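Local coordinates for geranyl diphosphate synthase small subunit (Antirrhinum majus, PDB 3QKC), which probably acts as the small, modulating subunit of a synthase that joins isopentenyl and dimethylallyl diphosphate into geranyl diphosphate, the precursor of monoterpenes, at residues S150-V154 and K178-L183; R5-R10 and L251-V255. The contacts are given in a common frame with arbitrary orientation. Numbering follows the deposited sequence.

Overall arrangement
Both contacts belong to one all-helical domain with the fold of isoprenyl diphosphate synthases, but they share no helix. Interaction 2 pairs the first helix, 5-24, with the last, 248-255, and so closes the two ends of the modelled chain on each other. Nested inside that long loop, interaction 1 joins the start of helix 153-160 to the middle of helix 169-195, two successive helices near the interior, beside the subunit interface that segment 150-154 also meets. The two centres lie about 24 Å apart, on opposite sides of the centre of the chain, and the nearest atoms are about 11 Å apart, so they do not touch. Interaction 2 lies farther out and within one chain.

Interaction 1 of 2, residues S150-V154 and K178-L183; sequences SEGIV and KKEGTL
Ile153, with chi1 m and chi2 t, overlaps the side chain of Leu183, its CD1 lying 4.1 Å from Leu183 CD2, two branched apolar residues suited to a buried spot. Residues 150-152 are non-helical and lead through Gly152, the N-cap, into the helix that starts at Ile153; segment 178-183 is helix, with a wider pi-type turn at 178-181 as a local widening within the continuous helix 169-195. CA of Gly152 is 4.8 Å from CA of Lys178, and CA of Ile153 is 4.4 Å from CA of Lys179. Gly152 suits this place twice over. Its phi/psi of -133/-121 is unfavourable for residues with a CB, and a CB would crowd Thr182 CG2, which already lies 3.9 Å from Gly152 CA. Gly152 C sits 3.1 Å from Lys178 O, so the backbones pack directly, with no room for a side chain between them. Lys178 (chi1 near -106°, chi2 p, chi3 t, chi4 p) donates from NZ to Glu151 O at 2.7 Å, tying this loop to the helix. Lys179 CG passes 3.9 Å from Ile153 O before its amine leads away to a salt bridge with Glu160. The contact thus packs the N-cap of helix 153-160 on the middle of a long helix, in a fold consistent with the all-helical isoprenyl diphosphate synthases. Helix 68-85 closes the apolar side, with Ala81 on Ile153 and Val74 and His78 on Leu183, while Met148 and Val147 of helix 134-148 touch Ile153 and Leu183.

Interaction 2 of 2, residues R5-R10 and L251-V255; sequences RTQTYR and LIRGV
Leu251 opens the second segment with its CA 5.2 Å from CA of Thr6, the nearest pair of CA atoms across the two regular helices. Their local axes, 9.1 Å apart, cross almost at right angles, at -87°. The Leu251 side chain (chi1 m, chi2 t) points toward helix 5-10, and this residue has the largest area covered by the other segment. Its CD1 stands over one face of the Tyr9 ring, 3.8 Å from the ring centroid and 14° off the normal, a CH-pi contact with Tyr9 in the t rotamer. CD2 of Leu251 lies 3.6 Å from Arg5 CG and 3.9 Å from Thr6 OG1. Leucine fits here because its two methyl groups can reach several neighbours at once, and Tyr9 offers a ring whose OH is hydrogen-bonded to Glu58. Ile252 turns away to Ala55 and Leu59 of helix 48-59, a helix that Tyr9 also touches through Ala55. In this all-helical isoprenyl diphosphate synthase fold, the crossing thus packs the chain's first helix against its last. Next to face Thr6 is Gly254, where the lack of a side chain matters: a CB would come within 2.8 Å of Thr6 CG2, a clash. Instead that methyl, set by chi1 m, nestles 3.6 Å from Gly254 C and 3.4 Å from Val255 N. Val255, chi1 t, finishes the segment with CG2 4.0 Å from Thr6 CG2 and 4.2 Å from Arg10 CB; the extended Arg10 side chain carries its charge onward to a salt bridge with Glu14.

Interaction 1 of 2, residues S150-V154 and K178-L183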
loop_
_atom_site.group_PDB
_atom_site.type_symbol
_atom_site.label_atom_id
_atom_site.label_comp_id
_atom_site.label_asym_id
_atom_site.label_seq_id
_atom_site.Cartn_x
_atom_site.Cartn_y
_atom_site.Cartn_z
ATOM N N SER A 150 9.940 0.221 4.650
ATOM C CA SER A 150 11.113 0.211 5.537
ATOM C C SER A 150 12.466 0.049 4.840
ATOM O O SER A 150 13.519 0.298 5.446
ATOM C CB SER A 150 10.966 -0.908 6.579
ATOM O OG SER A 150 9.604 -1.100 6.944
ATOM N N GLU A 151 12.445 -0.391 3.586
ATOM C CA GLU A 151 13.671 -0.542 2.823
ATOM C C GLU A 151 13.895 0.698 1.997
ATOM O O GLU A 151 14.984 0.902 1.467
ATOM C CB GLU A 151 13.600 -1.760 1.894
ATOM C CG GLU A 151 13.467 -3.114 2.609
ATOM C CD GLU A 151 13.778 -4.296 1.694
ATOM O OE1 GLU A 151 13.115 -5.351 1.820
ATOM O OE2 GLU A 151 14.693 -4.178 0.854
ATOM N N GLY A 152 12.862 1.536 1.902
ATOM C CA GLY A 152 12.870 2.634 0.963
ATOM C C GLY A 152 12.432 3.958 1.529
ATOM O O GLY A 152 13.029 4.460 2.481
ATOM N N ILE A 153 11.379 4.523 0.933
ATOM C CA ILE A 153 11.012 5.919 1.165
ATOM C C ILE A 153 10.778 6.280 2.635
ATOM O O ILE A 153 11.208 7.334 3.078
ATOM C CB ILE A 153 9.792 6.343 0.319
ATOM C CG1 ILE A 153 10.187 6.489 -1.148
ATOM C CG2 ILE A 153 9.218 7.671 0.808
ATOM C CD1 ILE A 153 9.005 6.534 -2.083
ATOM N N VAL A 154 10.089 5.408 3.367
ATOM C CA VAL A 154 9.715 5.668 4.757
ATOM C C VAL A 154 10.957 5.586 5.678
ATOM O O VAL A 154 11.052 6.321 6.663
ATOM C CB VAL A 154 8.492 4.767 5.195
ATOM C CG1 VAL A 154 8.353 4.692 6.680
ATOM C CG2 VAL A 154 7.152 5.309 4.565
ATOM N N LYS A 178 17.723 6.446 -0.037
ATOM C CA LYS A 178 16.543 5.718 0.415
ATOM C C LYS A 178 15.255 6.206 -0.258
ATOM O O LYS A 178 14.321 5.434 -0.443
ATOM C CB LYS A 178 16.419 5.743 1.945
ATOM C CG LYS A 178 16.786 4.389 2.630
ATOM C CD LYS A 178 18.151 3.831 2.167
ATOM C CE LYS A 178 18.334 2.325 2.507
ATOM N NZ LYS A 178 17.620 1.389 1.555
ATOM N N LYS A 179 15.216 7.474 -0.628
ATOM C CA LYS A 179 14.021 8.035 -1.250
ATOM C C LYS A 179 14.151 8.004 -2.768
ATOM O O LYS A 179 13.679 7.068 -3.404
ATOM C CB LYS A 179 13.743 9.434 -0.700
ATOM C CG LYS A 179 13.495 9.438 0.805
ATOM C CD LYS A 179 13.345 10.859 1.343
ATOM C CE LYS A 179 12.153 11.568 0.747
ATOM N NZ LYS A 179 12.164 13.038 1.056
ATOM N N GLU A 180 14.831 8.980 -3.354
ATOM C CA GLU A 180 14.971 9.017 -4.816
ATOM C C GLU A 180 15.738 7.808 -5.337
ATOM O O GLU A 180 15.434 7.291 -6.407
ATOM C CB GLU A 180 15.619 10.325 -5.287
ATOM C CG GLU A 180 14.758 11.596 -5.076
ATOM C CD GLU A 180 14.908 12.217 -3.676
ATOM O OE1 GLU A 180 15.499 11.573 -2.775
ATOM O OE2 GLU A 180 14.428 13.364 -3.472
ATOM N N GLY A 181 16.718 7.339 -4.562
ATOM C CA GLY A 181 17.492 6.171 -4.947
ATOM C C GLY A 181 16.644 4.921 -5.089
ATOM O O GLY A 181 16.666 4.250 -6.128
ATOM N N THR A 182 15.894 4.594 -4.040
ATOM C CA THR A 182 15.106 3.360 -4.045
ATOM C C THR A 182 13.981 3.448 -5.065
ATOM O O THR A 182 13.657 2.448 -5.715
ATOM C CB THR A 182 14.582 3.004 -2.631
ATOM O OG1 THR A 182 15.686 2.998 -1.712
ATOM C CG2 THR A 182 13.946 1.619 -2.618
ATOM N N LEU A 183 13.416 4.639 -5.242
ATOM C CA LEU A 183 12.360 4.810 -6.257
ATOM C C LEU A 183 12.858 4.485 -7.665
ATOM O O LEU A 183 12.196 3.751 -8.394
ATOM C CB LEU A 183 11.726 6.193 -6.182
ATOM C CG LEU A 183 10.255 6.409 -6.562
ATOM C CD1 LEU A 183 9.337 5.301 -6.124
ATOM C CD2 LEU A 183 9.796 7.720 -5.955
#

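Interaction 2 of 2, residues R5-R10 and L251-V255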
loop_
_atom_site.group_PDB
_atom_site.type_symbol
_atom_site.label_atom_id
_atom_site.label_comp_id
_atom_site.label_asym_id
_atom_site.label_seq_id
_atom_site.Cartn_x
_atom_site.Cartn_y
_atom_site.Cartn_z
ATOM N N ARG A 5 16.138 14.122 -29.534
ATOM C CA ARG A 5 15.624 12.748 -29.554
ATOM C C ARG A 5 15.366 12.260 -28.132
ATOM O O ARG A 5 14.317 11.699 -27.834
ATOM C CB ARG A 5 16.617 11.821 -30.275
ATOM C CG ARG A 5 16.188 10.357 -30.400
ATOM C CD ARG A 5 14.848 10.217 -31.113
ATOM N NE ARG A 5 14.817 9.069 -32.021
ATOM C CZ ARG A 5 14.476 7.831 -31.669
ATOM N NH1 ARG A 5 14.122 7.554 -30.415
ATOM N NH2 ARG A 5 14.487 6.865 -32.583
ATOM N N THR A 6 16.336 12.509 -27.265
ATOM C CA THR A 6 16.283 12.160 -25.863
ATOM C C THR A 6 15.092 12.793 -25.134
ATOM O O THR A 6 14.321 12.079 -24.492
ATOM C CB THR A 6 17.608 12.556 -25.187
ATOM O OG1 THR A 6 18.685 11.874 -25.843
ATOM C CG2 THR A 6 17.610 12.193 -23.715
ATOM N N GLN A 7 14.947 14.115 -25.235
ATOM C CA GLN A 7 13.829 14.838 -24.602
ATOM C C GLN A 7 12.471 14.362 -25.112
ATOM O O GLN A 7 11.574 14.099 -24.323
ATOM C CB GLN A 7 13.956 16.360 -24.815
ATOM C CG GLN A 7 15.131 17.003 -24.067
ATOM C CD GLN A 7 15.376 18.464 -24.444
ATOM O OE1 GLN A 7 15.021 18.905 -25.533
ATOM N NE2 GLN A 7 15.995 19.216 -23.536
ATOM N N THR A 8 12.329 14.281 -26.437
ATOM C CA THR A 8 11.135 13.741 -27.074
ATOM C C THR A 8 10.827 12.358 -26.505
ATOM O O THR A 8 9.682 12.059 -26.182
ATOM C CB THR A 8 11.296 13.668 -28.615
ATOM O OG1 THR A 8 11.298 14.996 -29.161
ATOM C CG2 THR A 8 10.167 12.844 -29.264
ATOM N N TYR A 9 11.861 11.534 -26.356
ATOM C CA TYR A 9 11.697 10.187 -25.826
ATOM C C TYR A 9 11.208 10.196 -24.374
ATOM O O TYR A 9 10.292 9.450 -24.026
ATOM C CB TYR A 9 12.986 9.368 -25.995
ATOM C CG TYR A 9 12.898 7.949 -25.479
ATOM C CD1 TYR A 9 12.139 6.990 -26.143
ATOM C CD2 TYR A 9 13.582 7.566 -24.321
ATOM C CE1 TYR A 9 12.055 5.679 -25.665
ATOM C CE2 TYR A 9 13.513 6.257 -23.839
ATOM C CZ TYR A 9 12.748 5.324 -24.513
ATOM O OH TYR A 9 12.665 4.041 -24.030
ATOM N N ARG A 10 11.794 11.048 -23.532
ATOM C CA ARG A 10 11.353 11.132 -22.143
ATOM C C ARG A 10 9.923 11.646 -22.075
ATOM O O ARG A 10 9.085 11.047 -21.409
ATOM C CB ARG A 10 12.275 12.007 -21.290
ATOM C CG ARG A 10 11.958 11.901 -19.784
ATOM C CD ARG A 10 12.677 12.927 -18.928
ATOM N NE ARG A 10 12.054 13.035 -17.601
ATOM C CZ ARG A 10 12.683 13.398 -16.477
ATOM N NH1 ARG A 10 13.980 13.680 -16.482
ATOM N NH2 ARG A 10 12.004 13.468 -15.333
ATOM N N LEU A 251 19.735 6.785 -25.195
ATOM C CA LEU A 251 18.642 7.631 -24.731
ATOM C C LEU A 251 18.563 7.646 -23.197
ATOM O O LEU A 251 18.386 8.711 -22.588
ATOM C CB LEU A 251 17.310 7.187 -25.351
ATOM C CG LEU A 251 17.149 7.233 -26.882
ATOM C CD1 LEU A 251 15.848 6.559 -27.307
ATOM C CD2 LEU A 251 17.197 8.644 -27.430
ATOM N N ILE A 252 18.724 6.475 -22.581
ATOM C CA ILE A 252 18.787 6.369 -21.117
ATOM C C ILE A 252 19.985 7.158 -20.551
ATOM O O ILE A 252 19.823 7.940 -19.609
ATOM C CB ILE A 252 18.783 4.885 -20.632
ATOM C CG1 ILE A 252 17.445 4.212 -20.968
ATOM C CG2 ILE A 252 19.025 4.806 -19.120
ATOM C CD1 ILE A 252 17.502 2.682 -21.006
ATOM N N ARG A 253 21.168 6.976 -21.144
ATOM C CA ARG A 253 22.345 7.777 -20.778
ATOM C C ARG A 253 22.069 9.270 -20.922
ATOM O O ARG A 253 22.480 10.076 -20.070
ATOM C CB ARG A 253 23.578 7.380 -21.595
ATOM C CG ARG A 253 24.327 6.182 -21.025
ATOM C CD ARG A 253 25.371 5.645 -22.007
ATOM N NE ARG A 253 25.923 4.370 -21.539
ATOM C CZ ARG A 253 26.680 3.551 -22.266
ATOM N NH1 ARG A 253 26.994 3.861 -23.517
ATOM N NH2 ARG A 253 27.122 2.415 -21.735
ATOM N N GLY A 254 21.362 9.626 -21.992
ATOM C CA GLY A 254 20.910 10.998 -22.214
ATOM C C GLY A 254 19.965 11.508 -21.138
ATOM O O GLY A 254 20.204 12.556 -20.561
ATOM N N VAL A 255 18.898 10.757 -20.864
ATOM C CA VAL A 255 17.901 11.135 -19.847
ATOM C C VAL A 255 18.569 11.464 -18.508
ATOM O O VAL A 255 18.150 12.387 -17.811
ATOM C CB VAL A 255 16.792 10.033 -19.674
ATOM C CG1 VAL A 255 15.952 10.252 -18.407
ATOM C CG2 VAL A 255 15.884 9.960 -20.915
#